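Non-reducing end beta-L-arabinofuranosidase (PDB 5MQO) is a GH127-family glycoside hydrolase of a gut bacterium, probably an aceric acidase that helps break down complex plant pectin. Local coordinates at residues L575-H587 with R594-Y606. Numbering follows the deposited sequence.
Sequences LVMDMPVCLLEAH and RNQVVVKRGPLVY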
loop_
_atom_site.group_PDB
_atom_site.type_symbol
_atom_site.label_atom_id
_atom_site.label_comp_id
_atom_site.label_asym_id
_atom_site.label_seq_id
_atom_site.Cartn_x
_atom_site.Cartn_y
_atom_site.Cartn_z
ATOM N N LEU A 575 4.307 3.798 24.393
ATOM C CA LEU A 575 3.083 3.072 24.096
ATOM C C LEU A 575 3.370 1.615 24.305
ATOM O O LEU A 575 4.351 1.115 23.759
ATOM C CB LEU A 575 2.713 3.311 22.646
ATOM C CG LEU A 575 1.446 2.638 22.130
ATOM C CD1 LEU A 575 0.204 3.109 22.876
ATOM C CD2 LEU A 575 1.299 2.893 20.641
ATOM N N VAL A 576 2.552 0.944 25.118
ATOM C CA VAL A 576 2.584 -0.523 25.206
ATOM C C VAL A 576 1.277 -1.072 24.659
ATOM O O VAL A 576 0.244 -0.905 25.280
ATOM C CB VAL A 576 2.770 -1.033 26.659
ATOM C CG1 VAL A 576 2.846 -2.564 26.709
ATOM C CG2 VAL A 576 4.010 -0.427 27.285
ATOM N N MET A 577 1.334 -1.698 23.488
ATOM C CA MET A 577 0.170 -2.365 22.861
ATOM C C MET A 577 0.282 -3.838 23.149
ATOM O O MET A 577 1.337 -4.404 22.948
ATOM C CB MET A 577 0.153 -2.160 21.329
ATOM C CG MET A 577 -0.118 -0.722 20.875
ATOM S SD MET A 577 0.364 -0.277 19.170
ATOM C CE MET A 577 2.138 -0.198 19.321
ATOM N N ASP A 578 -0.775 -4.456 23.656
ATOM C CA ASP A 578 -0.810 -5.912 23.719
ATOM C C ASP A 578 -0.879 -6.419 22.310
ATOM O O ASP A 578 -1.647 -5.910 21.506
ATOM C CB ASP A 578 -2.034 -6.431 24.455
ATOM C CG ASP A 578 -1.870 -6.407 25.955
ATOM O OD1 ASP A 578 -0.895 -5.786 26.482
ATOM O OD2 ASP A 578 -2.750 -7.021 26.603
ATOM N N MET A 579 -0.091 -7.436 22.022
ATOM C CA MET A 579 -0.008 -7.978 20.694
ATOM C C MET A 579 -0.140 -9.492 20.748
ATOM O O MET A 579 0.772 -10.227 20.405
ATOM C CB MET A 579 1.302 -7.531 20.064
ATOM C CG MET A 579 1.345 -7.828 18.586
ATOM S SD MET A 579 2.924 -7.475 17.852
ATOM C CE MET A 579 2.769 -5.717 17.659
ATOM N N PRO A 580 -1.292 -9.978 21.178
ATOM C CA PRO A 580 -1.506 -11.435 21.195
ATOM C C PRO A 580 -1.737 -12.016 19.807
ATOM O O PRO A 580 -1.845 -11.274 18.839
ATOM C CB PRO A 580 -2.792 -11.576 21.992
ATOM C CG PRO A 580 -3.571 -10.346 21.611
ATOM C CD PRO A 580 -2.527 -9.238 21.501
ATOM N N VAL A 581 -1.804 -13.341 19.732
ATOM C CA VAL A 581 -2.130 -14.062 18.501
ATOM C C VAL A 581 -3.626 -13.988 18.363
ATOM O O VAL A 581 -4.326 -14.216 19.342
ATOM C CB VAL A 581 -1.672 -15.531 18.576
ATOM C CG1 VAL A 581 -2.383 -16.410 17.563
ATOM C CG2 VAL A 581 -0.167 -15.628 18.388
ATOM N N CYS A 582 -4.104 -13.636 17.164
ATOM C CA CYS A 582 -5.545 -13.580 16.864
ATOM C C CYS A 582 -5.960 -14.559 15.812
ATOM O O CYS A 582 -5.232 -14.772 14.841
ATOM C CB CYS A 582 -5.980 -12.207 16.388
ATOM S SG CYS A 582 -6.113 -11.154 17.797
ATOM N N LEU A 583 -7.154 -15.116 16.021
ATOM C CA LEU A 583 -7.816 -15.971 15.063
ATOM C C LEU A 583 -9.012 -15.183 14.577
ATOM O O LEU A 583 -9.798 -14.734 15.392
ATOM C CB LEU A 583 -8.252 -17.277 15.725
ATOM C CG LEU A 583 -7.182 -18.383 15.761
ATOM C CD1 LEU A 583 -5.870 -17.915 16.379
ATOM C CD2 LEU A 583 -7.713 -19.592 16.513
ATOM N N LEU A 584 -9.141 -14.997 13.262
ATOM C CA LEU A 584 -10.196 -14.183 12.712
ATOM C C LEU A 584 -11.081 -15.061 11.860
ATOM O O LEU A 584 -10.574 -15.950 11.185
ATOM C CB LEU A 584 -9.611 -13.055 11.850
ATOM C CG LEU A 584 -8.987 -11.825 12.532
ATOM C CD1 LEU A 584 -7.729 -12.197 13.282
ATOM C CD2 LEU A 584 -8.642 -10.765 11.508
ATOM N N GLU A 585 -12.390 -14.788 11.874
ATOM C CA GLU A 585 -13.350 -15.390 10.937
ATOM C C GLU A 585 -13.922 -14.281 10.042
ATOM O O GLU A 585 -13.745 -13.087 10.318
ATOM C CB GLU A 585 -14.493 -16.080 11.686
ATOM C CG GLU A 585 -15.517 -15.088 12.246
ATOM C CD GLU A 585 -16.499 -15.682 13.229
ATOM O OE1 GLU A 585 -16.969 -16.801 12.976
ATOM O OE2 GLU A 585 -16.808 -15.010 14.241
ATOM N N ALA A 586 -14.656 -14.678 9.004
ATOM C CA ALA A 586 -15.164 -13.713 8.039
ATOM C C ALA A 586 -16.671 -13.813 7.931
ATOM O O ALA A 586 -17.303 -14.828 8.296
ATOM C CB ALA A 586 -14.517 -13.904 6.672
ATOM N N HIS A 587 -17.245 -12.738 7.423
ATOM C CA HIS A 587 -18.703 -12.612 7.239
ATOM C C HIS A 587 -19.291 -13.870 6.534
ATOM O O HIS A 587 -18.658 -14.446 5.663
ATOM C CB HIS A 587 -18.938 -11.308 6.450
ATOM C CG HIS A 587 -20.354 -10.890 6.349
ATOM N ND1 HIS A 587 -21.281 -11.614 5.647
ATOM C CD2 HIS A 587 -20.997 -9.794 6.809
ATOM C CE1 HIS A 587 -22.447 -10.996 5.686
ATOM N NE2 HIS A 587 -22.299 -9.886 6.387
ATOM N N ARG A 594 -15.821 -19.496 4.284
ATOM C CA ARG A 594 -16.759 -19.837 5.329
ATOM C C ARG A 594 -16.144 -20.927 6.224
ATOM O O ARG A 594 -15.405 -21.792 5.752
ATOM C CB ARG A 594 -18.092 -20.273 4.738
ATOM C CG ARG A 594 -19.161 -20.554 5.787
ATOM C CD ARG A 594 -20.546 -20.191 5.301
ATOM N NE ARG A 594 -21.582 -20.559 6.257
ATOM C CZ ARG A 594 -21.790 -19.964 7.435
ATOM N NH1 ARG A 594 -21.028 -18.954 7.833
ATOM N NH2 ARG A 594 -22.766 -20.387 8.232
ATOM N N ASN A 595 -16.382 -20.811 7.523
ATOM C CA ASN A 595 -15.868 -21.764 8.512
ATOM C C ASN A 595 -14.340 -22.048 8.499
ATOM O O ASN A 595 -13.865 -23.175 8.724
ATOM C CB ASN A 595 -16.663 -23.073 8.407
ATOM C CG ASN A 595 -16.709 -23.813 9.715
ATOM O OD1 ASN A 595 -16.829 -23.202 10.778
ATOM N ND2 ASN A 595 -16.577 -25.122 9.650
ATOM N N GLN A 596 -13.585 -20.995 8.257
ATOM C CA GLN A 596 -12.139 -21.084 8.173
ATOM C C GLN A 596 -11.593 -19.918 8.963
ATOM O O GLN A 596 -12.314 -18.956 9.296
ATOM C CB GLN A 596 -11.671 -21.068 6.698
ATOM C CG GLN A 596 -12.055 -22.346 5.918
ATOM C CD GLN A 596 -12.049 -22.195 4.389
ATOM O OE1 GLN A 596 -10.973 -22.246 3.753
ATOM N NE2 GLN A 596 -13.251 -22.056 3.786
ATOM N N VAL A 597 -10.312 -20.006 9.282
ATOM C CA VAL A 597 -9.713 -19.048 10.163
ATOM C C VAL A 597 -8.444 -18.590 9.492
ATOM O O VAL A 597 -7.812 -19.347 8.753
ATOM C CB VAL A 597 -9.511 -19.666 11.580
ATOM C CG1 VAL A 597 -8.703 -20.948 11.521
ATOM C CG2 VAL A 597 -8.851 -18.716 12.568
ATOM N N VAL A 598 -8.128 -17.324 9.730
ATOM C CA VAL A 598 -6.855 -16.699 9.394
ATOM C C VAL A 598 -6.209 -16.206 10.704
ATOM O O VAL A 598 -6.910 -15.705 11.604
ATOM C CB VAL A 598 -7.022 -15.498 8.439
ATOM C CG1 VAL A 598 -7.952 -14.427 9.018
ATOM C CG2 VAL A 598 -5.668 -14.871 8.117
ATOM N N VAL A 599 -4.879 -16.323 10.778
ATOM C CA VAL A 599 -4.126 -15.975 11.971
ATOM C C VAL A 599 -3.403 -14.653 11.782
ATOM O O VAL A 599 -2.528 -14.548 10.935
ATOM C CB VAL A 599 -3.044 -17.038 12.289
ATOM C CG1 VAL A 599 -2.297 -16.662 13.563
ATOM C CG2 VAL A 599 -3.645 -18.434 12.399
ATOM N N LYS A 600 -3.730 -13.661 12.593
ATOM C CA LYS A 600 -2.938 -12.425 12.684
ATOM C C LYS A 600 -2.159 -12.401 14.002
ATOM O O LYS A 600 -2.503 -13.101 14.961
ATOM C CB LYS A 600 -3.838 -11.185 12.605
ATOM C CG LYS A 600 -4.497 -10.952 11.238
ATOM C CD LYS A 600 -5.207 -9.588 11.056
ATOM C CE LYS A 600 -4.211 -8.465 10.820
ATOM N NZ LYS A 600 -4.828 -7.145 10.601
ATOM N N ARG A 601 -1.092 -11.615 14.015
ATOM C CA ARG A 601 -0.447 -11.162 15.243
ATOM C C ARG A 601 -0.056 -9.720 15.005
ATOM O O ARG A 601 0.740 -9.408 14.093
ATOM C CB ARG A 601 0.783 -12.001 15.596
ATOM C CG ARG A 601 1.536 -11.499 16.813
ATOM C CD ARG A 601 2.381 -12.559 17.515
ATOM N NE ARG A 601 2.904 -11.959 18.754
ATOM C CZ ARG A 601 4.065 -11.304 18.887
ATOM N NH1 ARG A 601 4.959 -11.194 17.884
ATOM N NH2 ARG A 601 4.350 -10.771 20.068
ATOM N N GLY A 602 -0.630 -8.826 15.800
ATOM C CA GLY A 602 -0.458 -7.428 15.519
ATOM C C GLY A 602 -0.998 -7.177 14.118
ATOM O O GLY A 602 -2.131 -7.632 13.816
ATOM N N PRO A 603 -0.195 -6.494 13.253
ATOM C CA PRO A 603 -0.587 -6.110 11.897
ATOM C C PRO A 603 -0.277 -7.124 10.809
ATOM O O PRO A 603 -0.678 -6.905 9.644
ATOM C CB PRO A 603 0.228 -4.850 11.647
ATOM C CG PRO A 603 1.507 -5.103 12.380
ATOM C CD PRO A 603 1.150 -5.960 13.584
ATOM N N LEU A 604 0.408 -8.211 11.152
ATOM C CA LEU A 604 0.814 -9.187 10.141
ATOM C C LEU A 604 -0.197 -10.295 10.023
ATOM O O LEU A 604 -0.549 -10.934 11.002
ATOM C CB LEU A 604 2.180 -9.792 10.460
ATOM C CG LEU A 604 3.343 -8.787 10.483
ATOM C CD1 LEU A 604 4.641 -9.499 10.832
ATOM C CD2 LEU A 604 3.507 -8.026 9.172
ATOM N N VAL A 605 -0.662 -10.524 8.813
ATOM C CA VAL A 605 -1.452 -11.720 8.486
ATOM C C VAL A 605 -0.460 -12.848 8.354
ATOM O O VAL A 605 0.592 -12.689 7.711
ATOM C CB VAL A 605 -2.233 -11.524 7.162
ATOM C CG1 VAL A 605 -2.902 -12.820 6.686
ATOM C CG2 VAL A 605 -3.230 -10.395 7.357
ATOM N N TYR A 606 -0.771 -13.963 8.990
ATOM C CA TYR A 606 0.082 -15.130 8.885
ATOM C C TYR A 606 -0.490 -16.128 7.881
ATOM O O TYR A 606 -1.686 -16.109 7.561
ATOM C CB TYR A 606 0.301 -15.774 10.258
ATOM C CG TYR A 606 1.445 -15.142 11.020
ATOM C CD1 TYR A 606 1.290 -13.904 11.650
ATOM C CD2 TYR A 606 2.672 -15.764 11.095
ATOM C CE1 TYR A 606 2.335 -13.302 12.325
ATOM C CE2 TYR A 606 3.718 -15.194 11.781
ATOM C CZ TYR A 606 3.549 -13.955 12.399
ATOM O OH TYR A 606 4.586 -13.358 13.073
#
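Cys582 and Lys600 exchange two backbone hydrogen bonds, and Leu584 and Val598 exchange two more. Cys582 N reaches Lys600 O at 2.8 Å. Leu584 N lies 2.9 Å from Val598 O. Between these pairs sits the non-hydrogen-bonded pair Leu583 and Val599.

Both faces pack closely in the middle. Leu583 also reaches Val597, next to its partner Val599, with CB 3.5 Å from Val597 CG2. Val597 CG2 stands anti to its own nitrogen, and from there it also touches Leu584 O. Val581 CG1 approaches Val599 CG1 at 4.0 Å. Leu645 of strand 640-651 touches both Val581 and Val599. On the other face Leu584 CB meets Val598 CG1 at 3.6 Å.

Strands 581-584 and 596-601 form an antiparallel beta hairpin in the GH127 C-terminal domain. Strand 596-601 then runs through a type II' turn, Arg601 to Leu604, into strand 604-609.

The contact loosens toward solvent. Val597, Val598 and Val599 are buried, but Pro580 and Glu585 are exposed and barely touch strand 596-601. Leu584 CD2 rests on Lys600 CD at 3.7 Å, yet the lysine bends at chi3 (77°) and carries its amine away from strand 581-584.

Before the hairpin, Met579 CG packs 3.6 Å from Gly602 N. Met579 SD lies 4.1 Å above the plane of the Arg601 guanidinium, over its centre. Arg601 NE makes only a weak, bent bond to Met579 O, while NH1 is held by Trp511 O.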